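Local coordinates for multiheme cytochrome cf (Carboxydothermus ferrireducens DSM 11255, PDB 6QVM), which probably carries electrons through its eleven c-type hemes to insoluble extracellular Fe(III) while its S-layer-binding part holds it at the cell surface, at residues Asp58-His63 with Met67-Thr72; Tyr134-Ala139 with Leu171-Lys176; Asp263-Ser268 with Leu280-Lys285; Cys552-Pro555 with Tyr560-Val563. All coordinates share one frame; numbering follows the deposited sequence. Where two conformers were deposited one is given.

Interaction 1. Residues Asp58-His63 with Met67-Thr72; sequences DCMACH and MPLTST. With HEC (heme c), chain F.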
# COMPACT_ATOMS: atom_id res chain seq x y z
N ASP A 58 27.31 20.19 19.86
CA ASP A 58 26.72 18.89 20.18
C ASP A 58 25.23 19.11 20.41
O ASP A 58 24.83 19.60 21.47
CB ASP A 58 27.39 18.27 21.39
CG ASP A 58 26.95 16.83 21.65
OD1 ASP A 58 25.76 16.51 21.45
OD2 ASP A 58 27.81 16.02 22.07
N CYS A 59 24.40 18.74 19.43
CA CYS A 59 22.96 18.92 19.56
C CYS A 59 22.42 18.24 20.81
O CYS A 59 21.71 18.85 21.61
CB CYS A 59 22.24 18.37 18.32
SG CYS A 59 23.07 18.73 16.76
N MET A 60 22.76 16.96 20.99
CA MET A 60 22.13 16.15 22.01
C MET A 60 22.61 16.47 23.42
O MET A 60 21.98 15.99 24.37
CB MET A 60 22.36 14.66 21.71
CG MET A 60 21.92 14.25 20.32
SD MET A 60 20.16 14.51 19.99
CE MET A 60 19.63 12.83 19.67
N ALA A 61 23.69 17.22 23.61
CA ALA A 61 24.00 17.66 24.96
C ALA A 61 22.94 18.64 25.44
O ALA A 61 22.46 18.56 26.58
CB ALA A 61 25.39 18.29 25.01
N CYS A 62 22.52 19.54 24.56
CA CYS A 62 21.74 20.71 24.93
C CYS A 62 20.27 20.33 24.87
O CYS A 62 19.48 20.74 25.72
CB CYS A 62 22.07 21.86 23.98
SG CYS A 62 21.54 23.52 24.47
N HIS A 63 19.89 19.51 23.87
CA HIS A 63 18.51 19.09 23.68
C HIS A 63 18.15 17.81 24.43
O HIS A 63 16.96 17.52 24.55
CB HIS A 63 18.24 18.88 22.19
CG HIS A 63 18.05 20.15 21.42
ND1 HIS A 63 16.81 20.73 21.25
CD2 HIS A 63 18.93 20.95 20.79
CE1 HIS A 63 16.94 21.83 20.54
NE2 HIS A 63 18.22 21.99 20.24
N MET A 67 14.26 19.63 24.85
CA MET A 67 13.47 19.48 23.63
C MET A 67 14.11 18.37 22.80
O MET A 67 14.79 18.62 21.80
CB MET A 67 13.41 20.78 22.83
CG MET A 67 12.47 20.72 21.63
SD MET A 67 12.86 21.91 20.35
CE MET A 67 12.07 23.38 20.99
N PRO A 68 13.90 17.11 23.20
CA PRO A 68 14.63 16.00 22.57
C PRO A 68 14.37 15.91 21.07
O PRO A 68 13.25 16.09 20.60
CB PRO A 68 14.10 14.76 23.30
CG PRO A 68 13.46 15.29 24.55
CD PRO A 68 12.94 16.65 24.21
N LEU A 69 15.45 15.65 20.33
CA LEU A 69 15.37 15.44 18.89
C LEU A 69 15.04 13.97 18.65
O LEU A 69 15.88 13.09 18.89
CB LEU A 69 16.68 15.84 18.22
CG LEU A 69 17.14 17.28 18.48
CD1 LEU A 69 18.54 17.50 17.92
CD2 LEU A 69 16.15 18.28 17.91
N THR A 70 13.83 13.71 18.17
CA THR A 70 13.35 12.35 17.99
C THR A 70 12.93 12.03 16.57
O THR A 70 12.68 10.86 16.27
CB THR A 70 12.15 12.07 18.91
OG1 THR A 70 11.06 12.92 18.53
CG2 THR A 70 12.51 12.32 20.37
N SER A 71 12.85 13.02 15.69
CA SER A 71 12.13 12.83 14.43
C SER A 71 12.69 13.77 13.38
O SER A 71 13.18 14.86 13.70
CB SER A 71 10.64 13.08 14.63
OG SER A 71 9.97 13.25 13.39
N THR A 72 12.60 13.35 12.12
CA THR A 72 12.93 14.21 11.00
C THR A 72 11.87 15.27 10.74
O THR A 72 12.06 16.10 9.85
CB THR A 72 13.17 13.39 9.73
OG1 THR A 72 12.13 12.42 9.59
CG2 THR A 72 14.53 12.70 9.79
FE HEC F . 18.69 23.49 19.12
CHA HEC F . 15.46 24.80 19.21
CHB HEC F . 17.75 21.53 16.46
CHC HEC F . 21.89 22.21 18.91
CHD HEC F . 19.47 25.02 22.05
NA HEC F . 16.93 23.23 18.03
C1A HEC F . 15.70 23.82 18.26
C2A HEC F . 14.72 23.24 17.35
C3A HEC F . 15.37 22.32 16.61
C4A HEC F . 16.76 22.31 17.02
CMA HEC F . 14.83 21.40 15.49
CAA HEC F . 13.22 23.67 17.37
CBA HEC F . 12.53 23.73 16.00
CGA HEC F . 12.80 25.04 15.31
O1A HEC F . 12.97 25.04 14.06
O2A HEC F . 12.85 26.08 16.01
NB HEC F . 19.64 22.11 17.94
C1B HEC F . 19.07 21.50 16.83
C2B HEC F . 20.12 20.81 16.11
C3B HEC F . 21.27 20.97 16.80
C4B HEC F . 20.99 21.80 17.95
CMB HEC F . 19.91 19.96 14.84
CAB HEC F . 22.67 20.41 16.44
CBB HEC F . 23.20 21.00 15.11
NC HEC F . 20.34 23.56 20.27
C1C HEC F . 21.58 22.99 20.01
C2C HEC F . 22.48 23.34 21.10
C3C HEC F . 21.84 24.23 21.90
C4C HEC F . 20.47 24.30 21.43
CMC HEC F . 23.99 22.99 21.08
CAC HEC F . 22.27 24.91 23.24
CBC HEC F . 23.68 25.51 23.29
ND HEC F . 17.61 24.70 20.44
C1D HEC F . 18.20 25.27 21.56
C2D HEC F . 17.26 26.16 22.17
C3D HEC F . 16.00 26.10 21.29
C4D HEC F . 16.31 25.17 20.23
CMD HEC F . 17.49 27.01 23.44
CAD HEC F . 14.70 26.89 21.52
CBD HEC F . 14.89 28.31 21.00
CGD HEC F . 14.86 28.27 19.49
O1D HEC F . 13.89 27.68 18.92
O2D HEC F . 15.81 28.81 18.85
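His63 divides its ring nitrogens between two partners: NE2 binds the heme iron at 1.9 Å, while ND1 gives its N-H to the backbone oxygen of Met67, with ND1 to O at 3.0 Å. That bond is bent, 143° at the hydrogen, and the oxygen lies somewhat out of the ring plane, yet with the iron it fixes the rotation of the imidazole. Leu69 adds the apolar side of the grip. Its CD2 branch sits over one face of the ring, offset toward the rim, and reaches CHB of the heme at 3.9 Å; the other branch, CD1, rests on Cys59 CB at 3.8 Å. Having CG anti to the carbonyl carbon (chi1 -56°) lets the fork of the leucine straddle helix and cofactor.

Behind this first shell lies the short helix of a CXXCH motif, with thioether links from Cys59 SG to heme CAB and from Cys62 SG to CAC. Cys59 O accepts from both Cys62 N and His63 N, and Asp58, a short acceptor suited to an N-cap, takes the N-H of Ala61 at OD1, 3.1 Å from that nitrogen. The return of the chain is eased by a weak bond from Met67 N to His63 O. Pro68 has no N-H to offer and suits the extended run that follows.

His45 binds the iron as the other axial ligand. Such bis-histidine ligation suits electron transfer, and the carbonyl at ND1 would be expected to make NE2 a stronger donor, probably favouring oxidised iron.

Interaction 2. Residues Tyr134-Ala139 with Leu171-Lys176; sequences YFLMVA and LVWAVK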
# COMPACT_ATOMS: atom_id res chain seq x y z
N TYR A 134 36.03 21.94 -19.85
CA TYR A 134 35.24 21.14 -20.79
C TYR A 134 34.00 20.57 -20.12
O TYR A 134 32.87 20.77 -20.58
CB TYR A 134 36.11 20.03 -21.37
CG TYR A 134 35.39 19.07 -22.29
CD1 TYR A 134 34.85 19.50 -23.50
CD2 TYR A 134 35.29 17.72 -21.97
CE1 TYR A 134 34.20 18.62 -24.35
CE2 TYR A 134 34.65 16.83 -22.81
CZ TYR A 134 34.11 17.28 -24.00
OH TYR A 134 33.47 16.39 -24.83
N PHE A 135 34.20 19.84 -19.01
CA PHE A 135 33.07 19.30 -18.25
C PHE A 135 32.08 20.40 -17.89
O PHE A 135 30.86 20.18 -17.88
CB PHE A 135 33.56 18.60 -16.98
CG PHE A 135 34.37 17.38 -17.23
CD1 PHE A 135 34.19 16.63 -18.38
CD2 PHE A 135 35.30 16.96 -16.30
CE1 PHE A 135 34.94 15.48 -18.60
CE2 PHE A 135 36.06 15.81 -16.52
CZ PHE A 135 35.87 15.07 -17.67
N LEU A 136 32.59 21.60 -17.58
CA LEU A 136 31.70 22.71 -17.25
C LEU A 136 30.87 23.15 -18.45
O LEU A 136 29.73 23.59 -18.29
CB LEU A 136 32.52 23.88 -16.71
CG LEU A 136 31.70 25.01 -16.08
CD1 LEU A 136 30.87 24.49 -14.92
CD2 LEU A 136 32.61 26.12 -15.63
N MET A 137 31.43 23.03 -19.65
CA MET A 137 30.68 23.38 -20.85
C MET A 137 29.56 22.38 -21.10
O MET A 137 28.43 22.77 -21.42
CB MET A 137 31.62 23.46 -22.05
CG MET A 137 30.91 23.65 -23.37
SD MET A 137 31.96 23.19 -24.75
CE MET A 137 32.15 21.44 -24.44
N VAL A 138 29.85 21.09 -20.96
CA VAL A 138 28.83 20.05 -21.08
C VAL A 138 27.72 20.29 -20.06
O VAL A 138 26.54 20.40 -20.40
CB VAL A 138 29.44 18.66 -20.91
CG1 VAL A 138 28.37 17.59 -21.01
CG2 VAL A 138 30.54 18.42 -21.93
N ALA A 139 28.11 20.39 -18.79
CA ALA A 139 27.13 20.47 -17.71
C ALA A 139 26.27 21.72 -17.84
O ALA A 139 25.06 21.68 -17.57
CB ALA A 139 27.82 20.41 -16.35
N LEU A 171 38.00 26.68 -22.41
CA LEU A 171 38.80 27.27 -21.34
C LEU A 171 38.76 28.79 -21.37
O LEU A 171 38.86 29.43 -20.33
CB LEU A 171 40.24 26.76 -21.45
CG LEU A 171 41.25 27.08 -20.34
CD1 LEU A 171 40.69 26.72 -18.97
CD2 LEU A 171 42.54 26.31 -20.60
N VAL A 172 38.61 29.38 -22.56
CA VAL A 172 38.54 30.83 -22.67
C VAL A 172 37.13 31.32 -22.31
O VAL A 172 36.97 32.35 -21.65
CB VAL A 172 38.97 31.28 -24.07
CG1 VAL A 172 38.92 32.79 -24.19
CG2 VAL A 172 40.35 30.75 -24.38
N TRP A 173 36.11 30.60 -22.77
CA TRP A 173 34.73 30.90 -22.37
C TRP A 173 34.60 30.90 -20.85
O TRP A 173 34.01 31.81 -20.26
CB TRP A 173 33.76 29.89 -22.98
CG TRP A 173 32.44 29.81 -22.27
CD1 TRP A 173 31.42 30.72 -22.33
CD2 TRP A 173 32.00 28.77 -21.39
NE1 TRP A 173 30.37 30.30 -21.54
CE2 TRP A 173 30.71 29.11 -20.95
CE3 TRP A 173 32.58 27.58 -20.92
CZ2 TRP A 173 29.98 28.31 -20.08
CZ3 TRP A 173 31.86 26.79 -20.06
CH2 TRP A 173 30.57 27.15 -19.64
N ALA A 174 35.19 29.90 -20.20
CA ALA A 174 35.09 29.79 -18.75
C ALA A 174 35.78 30.95 -18.04
O ALA A 174 35.39 31.31 -16.93
CB ALA A 174 35.67 28.46 -18.28
N VAL A 175 36.81 31.52 -18.65
CA VAL A 175 37.53 32.64 -18.05
C VAL A 175 36.83 33.97 -18.34
O VAL A 175 36.78 34.85 -17.48
CB VAL A 175 38.99 32.65 -18.52
CG1 VAL A 175 39.68 33.94 -18.13
CG2 VAL A 175 39.74 31.46 -17.93
N LYS A 176 36.28 34.13 -19.54
CA LYS A 176 35.43 35.29 -19.80
C LYS A 176 34.23 35.31 -18.86
O LYS A 176 33.85 36.36 -18.34
CB LYS A 176 34.98 35.29 -21.25
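Trp173 drives the outer corner of its indole into the backbone of the facing helix at Leu136 and Met137, a buried, mainly apolar contact between helices 129-139 and 165-176. The pair belongs to a helical region far from the centre of the chain, whose sequence is consistent with the S-layer-binding module of this cytochrome.

The six-membered ring of the indole does the touching. CZ3 lies 3.7 Å from Met137 CA and 3.9 Å from Met137 CB, while CH2 approaches Leu136 O at 3.9 Å, the oxygen lying near the ring plane at its edge. With CG anti to the backbone N (chi1 160°), the tryptophan reaches out across the gap between helices, a span that suits the largest side chain. Leu136 points back toward it and brings CG to within 4.3 Å of Trp173 CH2. Ala174, small enough not to hold the helices apart, faces Leu136 with the two CA atoms 8.0 Å apart. A leucine in place of Trp173 would probably fall short of Met137 CA and CB, opening a gap between the helices and leaving the backbone of Met137 without its cover.

The surroundings close in from several directions. Helix 143-146 meets Trp173 through Glu145 and Val146 and meets Met137 through Gln143 and Val146, while Leu136 also packs on Phe109 of helix 102-113 and on Ala205 and Val209 of helix 199-212.

Interaction 3. Residues Asp263-Ser268 with Leu280-Lys285; sequences DKFQAS and LLFVGK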
# COMPACT_ATOMS: atom_id res chain seq x y z
N ASP A 263 -5.89 -7.49 -37.08
CA ASP A 263 -6.20 -6.90 -38.37
C ASP A 263 -6.92 -5.55 -38.28
O ASP A 263 -7.06 -4.87 -39.30
CB ASP A 263 -7.06 -7.87 -39.19
CG ASP A 263 -8.22 -8.43 -38.39
OD1 ASP A 263 -8.13 -8.45 -37.15
OD2 ASP A 263 -9.23 -8.84 -39.01
N LYS A 264 -7.36 -5.14 -37.09
CA LYS A 264 -8.04 -3.86 -36.94
C LYS A 264 -7.13 -2.74 -36.44
O LYS A 264 -7.34 -1.59 -36.84
CB LYS A 264 -9.23 -4.00 -35.98
CG LYS A 264 -10.24 -5.06 -36.42
CD LYS A 264 -11.67 -4.69 -36.12
CE LYS A 264 -12.59 -5.88 -36.35
NZ LYS A 264 -14.02 -5.51 -36.19
N PHE A 265 -6.12 -3.04 -35.61
CA PHE A 265 -5.19 -2.00 -35.20
C PHE A 265 -3.83 -2.60 -34.88
O PHE A 265 -3.66 -3.82 -34.84
CB PHE A 265 -5.73 -1.18 -34.01
CG PHE A 265 -6.04 -2.00 -32.78
CD1 PHE A 265 -7.26 -2.65 -32.65
CD2 PHE A 265 -5.13 -2.09 -31.74
CE1 PHE A 265 -7.55 -3.39 -31.52
CE2 PHE A 265 -5.42 -2.83 -30.61
CZ PHE A 265 -6.63 -3.48 -30.50
N GLN A 266 -2.87 -1.71 -34.68
CA GLN A 266 -1.48 -2.04 -34.42
C GLN A 266 -1.01 -1.26 -33.20
O GLN A 266 -1.73 -0.43 -32.64
CB GLN A 266 -0.59 -1.73 -35.63
CG GLN A 266 -0.84 -2.64 -36.81
CD GLN A 266 -0.47 -4.08 -36.52
OE1 GLN A 266 0.70 -4.40 -36.32
NE2 GLN A 266 -1.47 -4.94 -36.48
N ALA A 267 0.24 -1.52 -32.79
CA ALA A 267 0.75 -0.95 -31.55
C ALA A 267 0.78 0.57 -31.60
O ALA A 267 0.53 1.24 -30.59
CB ALA A 267 2.14 -1.50 -31.24
N SER A 268 1.08 1.13 -32.77
CA SER A 268 1.16 2.58 -32.91
C SER A 268 -0.21 3.26 -32.90
O SER A 268 -0.27 4.48 -32.73
CB SER A 268 1.91 2.94 -34.20
OG SER A 268 1.36 2.26 -35.31
N LEU A 280 -6.11 -7.83 -21.39
CA LEU A 280 -5.60 -6.53 -21.79
C LEU A 280 -6.67 -5.78 -22.56
O LEU A 280 -7.28 -6.33 -23.48
CB LEU A 280 -4.35 -6.68 -22.66
CG LEU A 280 -3.12 -7.34 -22.02
CD1 LEU A 280 -1.95 -7.30 -22.99
CD2 LEU A 280 -2.76 -6.65 -20.71
N LEU A 281 -6.91 -4.53 -22.18
CA LEU A 281 -7.73 -3.60 -22.94
C LEU A 281 -6.82 -2.54 -23.55
O LEU A 281 -5.74 -2.25 -23.02
CB LEU A 281 -8.80 -2.95 -22.07
CG LEU A 281 -9.86 -3.86 -21.45
CD1 LEU A 281 -10.89 -3.01 -20.71
CD2 LEU A 281 -10.55 -4.73 -22.49
N PHE A 282 -7.25 -1.96 -24.66
CA PHE A 282 -6.41 -1.06 -25.43
C PHE A 282 -7.13 0.27 -25.65
O PHE A 282 -8.33 0.30 -25.92
CB PHE A 282 -6.01 -1.71 -26.76
CG PHE A 282 -5.15 -2.93 -26.59
CD1 PHE A 282 -5.73 -4.16 -26.32
CD2 PHE A 282 -3.77 -2.85 -26.66
CE1 PHE A 282 -4.95 -5.29 -26.14
CE2 PHE A 282 -2.98 -3.97 -26.48
CZ PHE A 282 -3.57 -5.19 -26.22
N VAL A 283 -6.37 1.35 -25.50
CA VAL A 283 -6.90 2.71 -25.48
C VAL A 283 -6.31 3.47 -26.66
O VAL A 283 -5.09 3.61 -26.76
CB VAL A 283 -6.59 3.40 -24.15
CG1 VAL A 283 -6.98 4.87 -24.21
CG2 VAL A 283 -7.30 2.69 -23.00
N GLY A 284 -7.18 3.97 -27.53
CA GLY A 284 -6.74 4.63 -28.74
C GLY A 284 -6.16 6.01 -28.50
O GLY A 284 -6.15 6.54 -27.40
N LYS A 285 -5.69 6.61 -29.60
CA LYS A 285 -5.17 7.97 -29.54
C LYS A 285 -6.24 8.98 -29.14
O LYS A 285 -5.90 10.06 -28.64
CB LYS A 285 -4.56 8.35 -30.89
CG LYS A 285 -3.33 7.54 -31.26
CD LYS A 285 -2.13 8.43 -31.52
CE LYS A 285 -0.84 7.63 -31.49
NZ LYS A 285 -0.48 7.21 -30.11
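Phe265 and Phe282 bring an incoming loop against a five-stranded antiparallel sheet. Phe282 belongs to strand 279-284, the central strand and one arm of a beta hairpin with 270-275; Phe265 comes from the loop leading into that hairpin.

The tight part of the contact is the aromatic pair. CE2 of Phe265 lies 4.0 Å from Phe282 CG and 4.1 Å from Phe282 CB, so the far rim of one ring meets the root of the other. The rings are neither stacked nor edge-to-face: their planes stand 56° apart and their centroids 5.8 Å. Phe265 has CG between the backbone N and the carbonyl carbon (chi1 58°), which turns its ring toward the strand. Flat apolar rings suit this buried place, where Val270, Met290 and Tyr292 also touch Phe265, and Val273 and Trp301 touch Phe282.

The other end is loose and exposed to solvent. Ser268 and Lys285 have their CA atoms 9.0 Å apart, and a long flexible lysine is what spans such a distance at a surface. Its chain bends at chi2 and chi4, which brings its end nearer to Ser268, and the meeting is with the backbone: Lys285 CE lies 3.4 Å from Ser268 O, with NZ of the lysine farther from that oxygen, at 3.8 Å.

Interaction 4. Residues Cys552-Pro555 with Tyr560-Val563; sequences CHMP and YFKV. With HEC (heme c), chain N.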
# COMPACT_ATOMS: atom_id res chain seq x y z
N CYS A 552 -18.98 -19.94 0.48
CA CYS A 552 -20.36 -19.61 0.80
C CYS A 552 -20.53 -18.15 1.22
O CYS A 552 -21.54 -17.52 0.90
CB CYS A 552 -20.89 -20.52 1.92
SG CYS A 552 -20.96 -22.28 1.51
N HIS A 553 -19.55 -17.60 1.94
CA HIS A 553 -19.69 -16.25 2.47
C HIS A 553 -19.20 -15.17 1.52
O HIS A 553 -19.58 -14.01 1.68
CB HIS A 553 -18.92 -16.12 3.79
CG HIS A 553 -19.56 -16.84 4.94
ND1 HIS A 553 -20.59 -16.30 5.68
CD2 HIS A 553 -19.30 -18.06 5.48
CE1 HIS A 553 -20.93 -17.16 6.63
NE2 HIS A 553 -20.17 -18.23 6.52
N MET A 554 -18.37 -15.51 0.54
CA MET A 554 -17.84 -14.51 -0.40
C MET A 554 -17.91 -15.02 -1.84
O MET A 554 -16.89 -15.13 -2.52
CB MET A 554 -16.40 -14.14 -0.03
CG MET A 554 -16.20 -13.66 1.40
SD MET A 554 -14.55 -12.99 1.64
CE MET A 554 -14.66 -11.46 0.72
N PRO A 555 -19.12 -15.31 -2.34
CA PRO A 555 -19.22 -15.74 -3.74
C PRO A 555 -18.87 -14.59 -4.67
O PRO A 555 -19.27 -13.44 -4.45
CB PRO A 555 -20.70 -16.14 -3.89
CG PRO A 555 -21.18 -16.34 -2.48
CD PRO A 555 -20.43 -15.31 -1.69
N TYR A 560 -20.19 -9.03 1.27
CA TYR A 560 -21.37 -8.91 2.12
C TYR A 560 -21.37 -9.93 3.25
O TYR A 560 -21.95 -9.67 4.31
CB TYR A 560 -22.65 -9.05 1.29
CG TYR A 560 -22.91 -7.89 0.35
CD1 TYR A 560 -23.47 -6.71 0.82
CD2 TYR A 560 -22.59 -7.98 -1.00
CE1 TYR A 560 -23.71 -5.65 -0.03
CE2 TYR A 560 -22.83 -6.91 -1.86
CZ TYR A 560 -23.39 -5.75 -1.36
OH TYR A 560 -23.64 -4.69 -2.20
N PHE A 561 -20.73 -11.08 3.02
CA PHE A 561 -20.59 -12.15 4.01
C PHE A 561 -21.93 -12.79 4.38
O PHE A 561 -21.96 -13.78 5.12
CB PHE A 561 -19.88 -11.65 5.26
CG PHE A 561 -18.44 -11.27 5.03
CD1 PHE A 561 -17.45 -12.23 5.03
CD2 PHE A 561 -18.09 -9.95 4.80
CE1 PHE A 561 -16.13 -11.88 4.81
CE2 PHE A 561 -16.77 -9.59 4.58
CZ PHE A 561 -15.79 -10.56 4.58
N LYS A 562 -23.03 -12.27 3.85
CA LYS A 562 -24.34 -12.88 4.06
C LYS A 562 -24.51 -14.05 3.10
O LYS A 562 -24.32 -13.90 1.89
CB LYS A 562 -25.44 -11.85 3.85
CG LYS A 562 -25.37 -10.65 4.79
CD LYS A 562 -25.69 -11.05 6.22
CE LYS A 562 -25.60 -9.85 7.14
NZ LYS A 562 -26.21 -10.09 8.47
N VAL A 563 -24.88 -15.21 3.64
CA VAL A 563 -24.96 -16.42 2.84
C VAL A 563 -26.33 -16.51 2.20
O VAL A 563 -27.35 -16.31 2.86
CB VAL A 563 -24.68 -17.66 3.71
CG1 VAL A 563 -24.36 -18.85 2.86
CG2 VAL A 563 -23.56 -17.39 4.70
FE HEC N . -20.45 -19.83 7.60
CHA HEC N . -23.10 -18.48 9.26
CHB HEC N . -18.28 -18.07 9.71
CHC HEC N . -17.80 -21.46 6.26
CHD HEC N . -22.54 -21.25 5.23
NA HEC N . -20.63 -18.52 9.17
C1A HEC N . -21.84 -18.10 9.68
C2A HEC N . -21.56 -17.17 10.76
C3A HEC N . -20.24 -17.05 10.88
C4A HEC N . -19.63 -17.90 9.89
CMA HEC N . -19.51 -16.16 11.90
CAA HEC N . -22.62 -16.45 11.61
CBA HEC N . -23.11 -15.29 10.76
CGA HEC N . -24.44 -14.82 11.28
O1A HEC N . -25.39 -14.72 10.47
O2A HEC N . -24.54 -14.55 12.51
NB HEC N . -18.41 -19.75 7.91
C1B HEC N . -17.74 -19.04 8.89
C2B HEC N . -16.36 -19.48 8.92
C3B HEC N . -16.22 -20.42 7.95
C4B HEC N . -17.51 -20.60 7.31
CMB HEC N . -15.28 -18.91 9.86
CAB HEC N . -14.93 -21.18 7.58
CBB HEC N . -14.42 -22.05 8.76
NC HEC N . -20.23 -21.08 6.02
C1C HEC N . -19.02 -21.65 5.66
C2C HEC N . -19.25 -22.52 4.52
C3C HEC N . -20.57 -22.50 4.24
C4C HEC N . -21.20 -21.58 5.18
CMC HEC N . -18.16 -23.38 3.83
CAC HEC N . -21.32 -23.27 3.11
CBC HEC N . -21.22 -24.80 3.32
ND HEC N . -22.51 -19.86 7.29
C1D HEC N . -23.15 -20.53 6.24
C2D HEC N . -24.57 -20.33 6.38
C3D HEC N . -24.76 -19.46 7.63
C4D HEC N . -23.42 -19.22 8.13
CMD HEC N . -25.67 -20.88 5.45
CAD HEC N . -26.10 -18.97 8.20
CBD HEC N . -26.12 -17.45 8.17
CGD HEC N . -27.37 -16.94 7.50
O1D HEC N . -27.25 -16.07 6.60
O2D HEC N . -28.48 -17.42 7.85
O HOH W 1 -20.65 -11.95 0.31
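Met554 lays its thioether alongside the ring of Phe561, a Met-aromatic contact at the end of a CXXCH heme-binding motif. SD lies 3.7 Å from Phe561 CE1 and 4.6 Å from the ring centroid, reaching the ring obliquely. With CG of Met554 anti to the carbonyl carbon (chi1 -55°), the side chain runs the same way as the phenylalanine, and both also line the pocket of a neighbouring heme. An alanine in place of Met554 would probably leave this side of the Phe561 ring without its partner and free the ring to shift against that heme.

Beside this apolar pair the axial ligand is fixed. His553 binds iron through NE2, with His659 as the other axial ligand, and ND1 donates to Phe561 O at 2.9 Å. The bond is nearly straight, 174° at the hydrogen, and the oxygen lies in the imidazole plane, so it resists rotation of the ring. Phe561 holds the turn with a positive phi of 66°, and a water closes it on the backbone side, donating to His553 O at 2.7 Å and accepting from Phe561 N at 2.8 Å. Next to Phe561, Lys562 reaches the other way and bonds through NZ to a carboxylate oxygen, O1A, of another heme.

Cys552 carries one of the heme's thioether links, SG to CAC, and its backbone O accepts from Ser594 OG. The branched Val563 fills the corner between cysteine, histidine and porphyrin: CG2 lies 3.5 Å from heme C1D, and CG1 lies 3.5 Å from the heme methyl CMD.

From the N terminus, interaction 1 closes a short loop just after helix 59-63, folding the chain back onto a heme. Interaction 2 spans a longer excursion, joining helices 129-139 and 165-176 with the short helices 143-146 and 151-154 between them in the chain. Interaction 3 then lays the loop before strand 270-275 on strand 279-284, across one hairpin, and interaction 4 closes another tight loop after helix 549-553 at a second heme. All four lie in series, none nested or crossing. They are well separated: the centres of interactions 2 and 4 are about 72 Å apart, and even interactions 3 and 4 have centres about 38 Å apart. Two secure hemes, one a helical region, one a sheet.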